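Local coordinates for protein probable phenazine-specific methyltransferase (Pseudomonas aeruginosa, PDB 2IP2) that transfers a methyl group from S-adenosyl-L-methionine to phenazine-1-carboxylate, giving 5-methyl-phenazine-1-carboxylate in the biosynthesis of the virulence pigment pyocyanin, at residues I243-L255 with R300-F314. Sequence-based numbering, arbitrary orientation. Where two conformers were deposited one is given.
Sequences IGDLDEAASLRLL and RTTEEVVDLLGRGGF
Two helices of the Rossmann-like methyltransferase domain, 248-255 and 302-311, pack here with their axes 9.8 Å apart and crossing at -57°. Both lie against the central sheet, where Leu255 touches strand 236-240 and Leu309 reaches strands 267-272 and 326-333. Leu308 is a knob in the hole formed by Glu248, Ser251, Leu252 and Leu255. Its CG stands anti to the backbone N (chi1 175°), which carries both methyls into that hole; CD2 lies 3.6 Å from Ser251 CB. Deeper in, Leu255 CD2 meets Leu309 CD2 at 3.8 Å, the two side chains crossing nearly at right angles.

Arg300 ties the loop after strand 236-240 to the start of the second helix. Its chain runs extended from CG to NE and ends in a fork. NH1 donates to Ile243 O (3.0 Å) from above the carbonyl plane, on the face opposite Leu246 N. NH2 reaches Leu246 O (3.0 Å) nearly along the C=O axis. Leu308 CD2 covers one face of this guanidinium. Arg241, a predicted S-adenosyl-L-methionine-binding residue, is close to this loop.

Glu248, in the first turn of helix 248-255, forms a salt bridge with Arg311, in the last turn of helix 302-311. Their carboxylate and guanidinium planes are 44° apart. Glu248 OE2 and Arg311 NH2 are implausibly close at 2.4 Å, so the detailed geometry is doubtful. A water donates to Glu248 OE2 and accepts from Arg300 NH2 at 2.9 Å.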
loop_
_atom_site.group_PDB
_atom_site.type_symbol
_atom_site.label_atom_id
_atom_site.label_comp_id
_atom_site.label_asym_id
_atom_site.label_seq_id
_atom_site.Cartn_x
_atom_site.Cartn_y
_atom_site.Cartn_z
ATOM N N ILE A 243 -7.027 -2.135 -28.732
ATOM C CA ILE A 243 -5.843 -2.714 -29.353
ATOM C C ILE A 243 -5.079 -3.647 -28.382
ATOM O O ILE A 243 -4.612 -4.737 -28.777
ATOM C CB ILE A 243 -4.952 -1.582 -29.929
ATOM C CG1 ILE A 243 -5.602 -0.994 -31.186
ATOM C CG2 ILE A 243 -3.514 -2.048 -30.213
ATOM C CD1 ILE A 243 -5.833 -2.004 -32.323
ATOM N N GLY A 244 -4.992 -3.227 -27.113
ATOM C CA GLY A 244 -4.256 -3.976 -26.070
ATOM C C GLY A 244 -4.576 -5.459 -26.041
ATOM O O GLY A 244 -3.737 -6.303 -25.695
ATOM N N ASP A 245 -5.798 -5.793 -26.429
ATOM C CA ASP A 245 -6.233 -7.156 -26.307
ATOM C C ASP A 245 -6.045 -7.962 -27.595
ATOM O O ASP A 245 -6.313 -9.175 -27.601
ATOM C CB ASP A 245 -7.705 -7.197 -25.879
ATOM C CG ASP A 245 -8.118 -8.551 -25.307
ATOM O OD1 ASP A 245 -7.232 -9.395 -25.023
ATOM O OD2 ASP A 245 -9.338 -8.768 -25.139
ATOM N N LEU A 246 -5.561 -7.298 -28.655
ATOM C CA LEU A 246 -5.531 -7.839 -30.016
ATOM C C LEU A 246 -4.119 -8.254 -30.417
ATOM O O LEU A 246 -3.172 -7.545 -30.110
ATOM C CB LEU A 246 -6.061 -6.802 -31.027
ATOM C CG LEU A 246 -7.552 -6.389 -31.035
ATOM C CD1 LEU A 246 -7.779 -5.413 -32.210
ATOM C CD2 LEU A 246 -8.469 -7.571 -31.155
ATOM N N ASP A 247 -3.989 -9.402 -31.088
ATOM C CA ASP A 247 -2.682 -9.792 -31.674
ATOM C C ASP A 247 -2.358 -8.973 -32.936
ATOM O O ASP A 247 -3.170 -8.129 -33.363
ATOM C CB ASP A 247 -2.618 -11.309 -31.922
ATOM C CG ASP A 247 -3.570 -11.809 -33.034
ATOM O OD1 ASP A 247 -4.138 -11.012 -33.835
ATOM O OD2 ASP A 247 -3.729 -13.050 -33.106
ATOM N N GLU A 248 -1.181 -9.211 -33.525
ATOM C CA GLU A 248 -0.743 -8.543 -34.748
ATOM C C GLU A 248 -1.758 -8.617 -35.876
ATOM O O GLU A 248 -2.161 -7.588 -36.435
ATOM C CB GLU A 248 0.563 -9.166 -35.259
ATOM C CG GLU A 248 1.782 -8.345 -34.993
ATOM C CD GLU A 248 1.789 -7.025 -35.749
ATOM O OE1 GLU A 248 1.772 -6.994 -37.003
ATOM O OE2 GLU A 248 1.861 -6.004 -35.054
ATOM N N ALA A 249 -2.117 -9.848 -36.233
ATOM C CA ALA A 249 -3.083 -10.106 -37.296
ATOM C C ALA A 249 -4.385 -9.310 -37.103
ATOM O O ALA A 249 -4.825 -8.606 -38.030
ATOM C CB ALA A 249 -3.396 -11.620 -37.407
ATOM N N ALA A 250 -5.002 -9.484 -35.926
ATOM C CA ALA A 250 -6.281 -8.835 -35.597
ATOM C C ALA A 250 -6.169 -7.313 -35.615
ATOM O O ALA A 250 -7.052 -6.635 -36.173
ATOM C CB ALA A 250 -6.846 -9.363 -34.233
ATOM N N SER A 251 -5.062 -6.780 -35.074
ATOM C CA SER A 251 -4.855 -5.337 -35.056
ATOM C C SER A 251 -4.706 -4.783 -36.448
ATOM O O SER A 251 -5.132 -3.656 -36.719
ATOM C CB SER A 251 -3.651 -4.909 -34.200
ATOM O OG SER A 251 -3.780 -5.334 -32.843
ATOM N N LEU A 252 -4.096 -5.559 -37.349
ATOM C CA LEU A 252 -3.914 -5.034 -38.690
ATOM C C LEU A 252 -5.247 -5.110 -39.448
ATOM O O LEU A 252 -5.534 -4.216 -40.244
ATOM C CB LEU A 252 -2.750 -5.746 -39.439
ATOM C CG LEU A 252 -1.273 -5.446 -39.107
ATOM C CD1 LEU A 252 -0.408 -6.281 -40.050
ATOM C CD2 LEU A 252 -0.874 -3.970 -39.212
ATOM N N ARG A 253 -6.075 -6.114 -39.171
ATOM C CA ARG A 253 -7.415 -6.128 -39.786
ATOM C C ARG A 253 -8.230 -4.904 -39.334
ATOM O O ARG A 253 -8.823 -4.225 -40.155
ATOM C CB ARG A 253 -8.230 -7.388 -39.502
ATOM C CG ARG A 253 -7.678 -8.738 -40.049
ATOM C CD ARG A 253 -8.782 -9.831 -40.078
ATOM N NE ARG A 253 -9.896 -9.442 -40.950
ATOM C CZ ARG A 253 -9.929 -9.628 -42.276
ATOM N NH1 ARG A 253 -8.919 -10.242 -42.897
ATOM N NH2 ARG A 253 -10.985 -9.221 -42.973
ATOM N N LEU A 254 -8.200 -4.599 -38.038
ATOM C CA LEU A 254 -8.983 -3.477 -37.511
ATOM C C LEU A 254 -8.496 -2.146 -38.123
ATOM O O LEU A 254 -9.276 -1.319 -38.632
ATOM C CB LEU A 254 -8.858 -3.443 -35.961
ATOM C CG LEU A 254 -9.530 -2.241 -35.334
ATOM C CD1 LEU A 254 -11.045 -2.376 -35.489
ATOM C CD2 LEU A 254 -9.124 -2.209 -33.845
ATOM N N LEU A 255 -7.200 -1.944 -38.084
ATOM C CA LEU A 255 -6.615 -0.719 -38.569
ATOM C C LEU A 255 -6.896 -0.492 -40.058
ATOM O O LEU A 255 -7.134 0.648 -40.476
ATOM C CB LEU A 255 -5.121 -0.670 -38.272
ATOM C CG LEU A 255 -4.772 -0.522 -36.778
ATOM C CD1 LEU A 255 -3.276 -0.723 -36.581
ATOM C CD2 LEU A 255 -5.228 0.827 -36.265
ATOM N N ARG A 300 1.196 -2.543 -24.083
ATOM C CA ARG A 300 2.270 -2.381 -25.051
ATOM C C ARG A 300 3.146 -1.194 -24.712
ATOM O O ARG A 300 2.743 -0.275 -24.028
ATOM C CB ARG A 300 1.682 -2.150 -26.435
ATOM C CG ARG A 300 1.194 -3.429 -27.161
ATOM C CD ARG A 300 0.905 -3.085 -28.603
ATOM N NE ARG A 300 0.645 -4.256 -29.441
ATOM C CZ ARG A 300 -0.558 -4.804 -29.583
ATOM N NH1 ARG A 300 -1.604 -4.305 -28.912
ATOM N NH2 ARG A 300 -0.725 -5.847 -30.388
ATOM N N THR A 301 4.363 -1.171 -25.230
ATOM C CA THR A 301 5.124 0.049 -25.124
ATOM C C THR A 301 4.522 1.022 -26.132
ATOM O O THR A 301 3.868 0.626 -27.134
ATOM C CB THR A 301 6.623 -0.136 -25.470
ATOM O OG1 THR A 301 6.736 -0.616 -26.813
ATOM C CG2 THR A 301 7.334 -1.087 -24.463
ATOM N N THR A 302 4.734 2.285 -25.858
ATOM C CA THR A 302 4.306 3.365 -26.752
ATOM C C THR A 302 4.886 3.136 -28.141
ATOM O O THR A 302 4.168 3.253 -29.152
ATOM C CB THR A 302 4.802 4.720 -26.223
ATOM O OG1 THR A 302 4.320 4.913 -24.879
ATOM C CG2 THR A 302 4.318 5.864 -27.133
ATOM N N GLU A 303 6.194 2.835 -28.174
ATOM C CA GLU A 303 6.887 2.490 -29.430
ATOM C C GLU A 303 6.172 1.374 -30.198
ATOM O O GLU A 303 5.972 1.490 -31.403
ATOM C CB GLU A 303 8.359 2.112 -29.169
ATOM C CG GLU A 303 9.132 1.751 -30.464
ATOM C CD GLU A 303 10.677 1.981 -30.380
ATOM O OE1 GLU A 303 11.280 1.650 -29.316
ATOM O OE2 GLU A 303 11.277 2.482 -31.390
ATOM N N GLU A 304 5.831 0.280 -29.521
ATOM C CA GLU A 304 5.107 -0.817 -30.152
ATOM C C GLU A 304 3.796 -0.293 -30.750
ATOM O O GLU A 304 3.397 -0.741 -31.825
ATOM C CB GLU A 304 4.841 -1.965 -29.172
ATOM C CG GLU A 304 6.109 -2.745 -28.694
ATOM C CD GLU A 304 5.859 -3.832 -27.586
ATOM O OE1 GLU A 304 5.011 -3.667 -26.667
ATOM O OE2 GLU A 304 6.548 -4.879 -27.614
ATOM N N VAL A 305 3.135 0.661 -30.093
ATOM C CA VAL A 305 1.826 1.085 -30.626
ATOM C C VAL A 305 2.031 1.948 -31.884
ATOM O O VAL A 305 1.357 1.799 -32.887
ATOM C CB VAL A 305 0.928 1.773 -29.564
ATOM C CG1 VAL A 305 -0.307 2.398 -30.248
ATOM C CG2 VAL A 305 0.524 0.726 -28.431
ATOM N N VAL A 306 3.017 2.815 -31.816
ATOM C CA VAL A 306 3.372 3.677 -32.939
ATOM C C VAL A 306 3.775 2.816 -34.154
ATOM O O VAL A 306 3.269 3.046 -35.283
ATOM C CB VAL A 306 4.470 4.666 -32.502
ATOM C CG1 VAL A 306 5.143 5.330 -33.690
ATOM C CG2 VAL A 306 3.898 5.749 -31.502
ATOM N N ASP A 307 4.623 1.807 -33.921
ATOM C CA ASP A 307 5.072 0.904 -35.002
ATOM C C ASP A 307 3.935 0.060 -35.598
ATOM O O ASP A 307 3.907 -0.228 -36.793
ATOM C CB ASP A 307 6.159 -0.043 -34.501
ATOM C CG ASP A 307 7.469 0.642 -34.294
ATOM O OD1 ASP A 307 7.597 1.827 -34.688
ATOM O OD2 ASP A 307 8.356 -0.007 -33.687
ATOM N N LEU A 308 2.999 -0.341 -34.744
ATOM C CA LEU A 308 1.847 -1.108 -35.175
ATOM C C LEU A 308 0.957 -0.234 -36.043
ATOM O O LEU A 308 0.442 -0.695 -37.093
ATOM C CB LEU A 308 1.093 -1.680 -33.966
ATOM C CG LEU A 308 -0.223 -2.418 -34.260
ATOM C CD1 LEU A 308 -0.101 -3.609 -35.227
ATOM C CD2 LEU A 308 -0.914 -2.870 -32.944
ATOM N N LEU A 309 0.795 1.021 -35.628
ATOM C CA LEU A 309 0.018 2.028 -36.399
ATOM C C LEU A 309 0.588 2.208 -37.802
ATOM O O LEU A 309 -0.164 2.130 -38.781
ATOM C CB LEU A 309 -0.033 3.375 -35.689
ATOM C CG LEU A 309 -1.036 3.375 -34.496
ATOM C CD1 LEU A 309 -0.962 4.709 -33.753
ATOM C CD2 LEU A 309 -2.449 3.113 -34.973
ATOM N N GLY A 310 1.908 2.430 -37.879
ATOM C CA GLY A 310 2.635 2.517 -39.158
ATOM C C GLY A 310 2.426 1.291 -40.026
ATOM O O GLY A 310 2.190 1.436 -41.226
ATOM N N ARG A 311 2.477 0.095 -39.430
ATOM C CA ARG A 311 2.307 -1.165 -40.164
ATOM C C ARG A 311 0.891 -1.178 -40.746
ATOM O O ARG A 311 0.640 -1.735 -41.828
ATOM C CB ARG A 311 2.490 -2.327 -39.207
ATOM C CG ARG A 311 3.446 -3.432 -39.633
ATOM C CD ARG A 311 4.477 -3.742 -38.562
ATOM N NE ARG A 311 3.931 -4.314 -37.322
ATOM C CZ ARG A 311 4.370 -3.997 -36.099
ATOM N NH1 ARG A 311 5.336 -3.089 -35.932
ATOM N NH2 ARG A 311 3.844 -4.593 -35.042
ATOM N N GLY A 312 -0.039 -0.516 -40.054
ATOM C CA GLY A 312 -1.408 -0.462 -40.533
ATOM C C GLY A 312 -1.675 0.705 -41.471
ATOM O O GLY A 312 -2.832 1.019 -41.761
ATOM N N GLY A 313 -0.618 1.359 -41.970
ATOM C CA GLY A 313 -0.804 2.474 -42.905
ATOM C C GLY A 313 -1.215 3.763 -42.246
ATOM O O GLY A 313 -1.939 4.574 -42.850
ATOM N N PHE A 314 -0.773 3.954 -40.996
ATOM C CA PHE A 314 -0.949 5.223 -40.283
ATOM C C PHE A 314 0.336 5.968 -39.856
ATOM O O PHE A 314 1.358 5.340 -39.572
ATOM C CB PHE A 314 -1.859 5.046 -39.065
ATOM C CG PHE A 314 -3.274 4.760 -39.438
ATOM C CD1 PHE A 314 -4.148 5.809 -39.731
ATOM C CD2 PHE A 314 -3.716 3.458 -39.539
ATOM C CE1 PHE A 314 -5.469 5.536 -40.115
ATOM C CE2 PHE A 314 -5.036 3.175 -39.926
ATOM C CZ PHE A 314 -5.899 4.226 -40.208
HETATM O O HOH W 1 1.421 -6.928 -31.947
#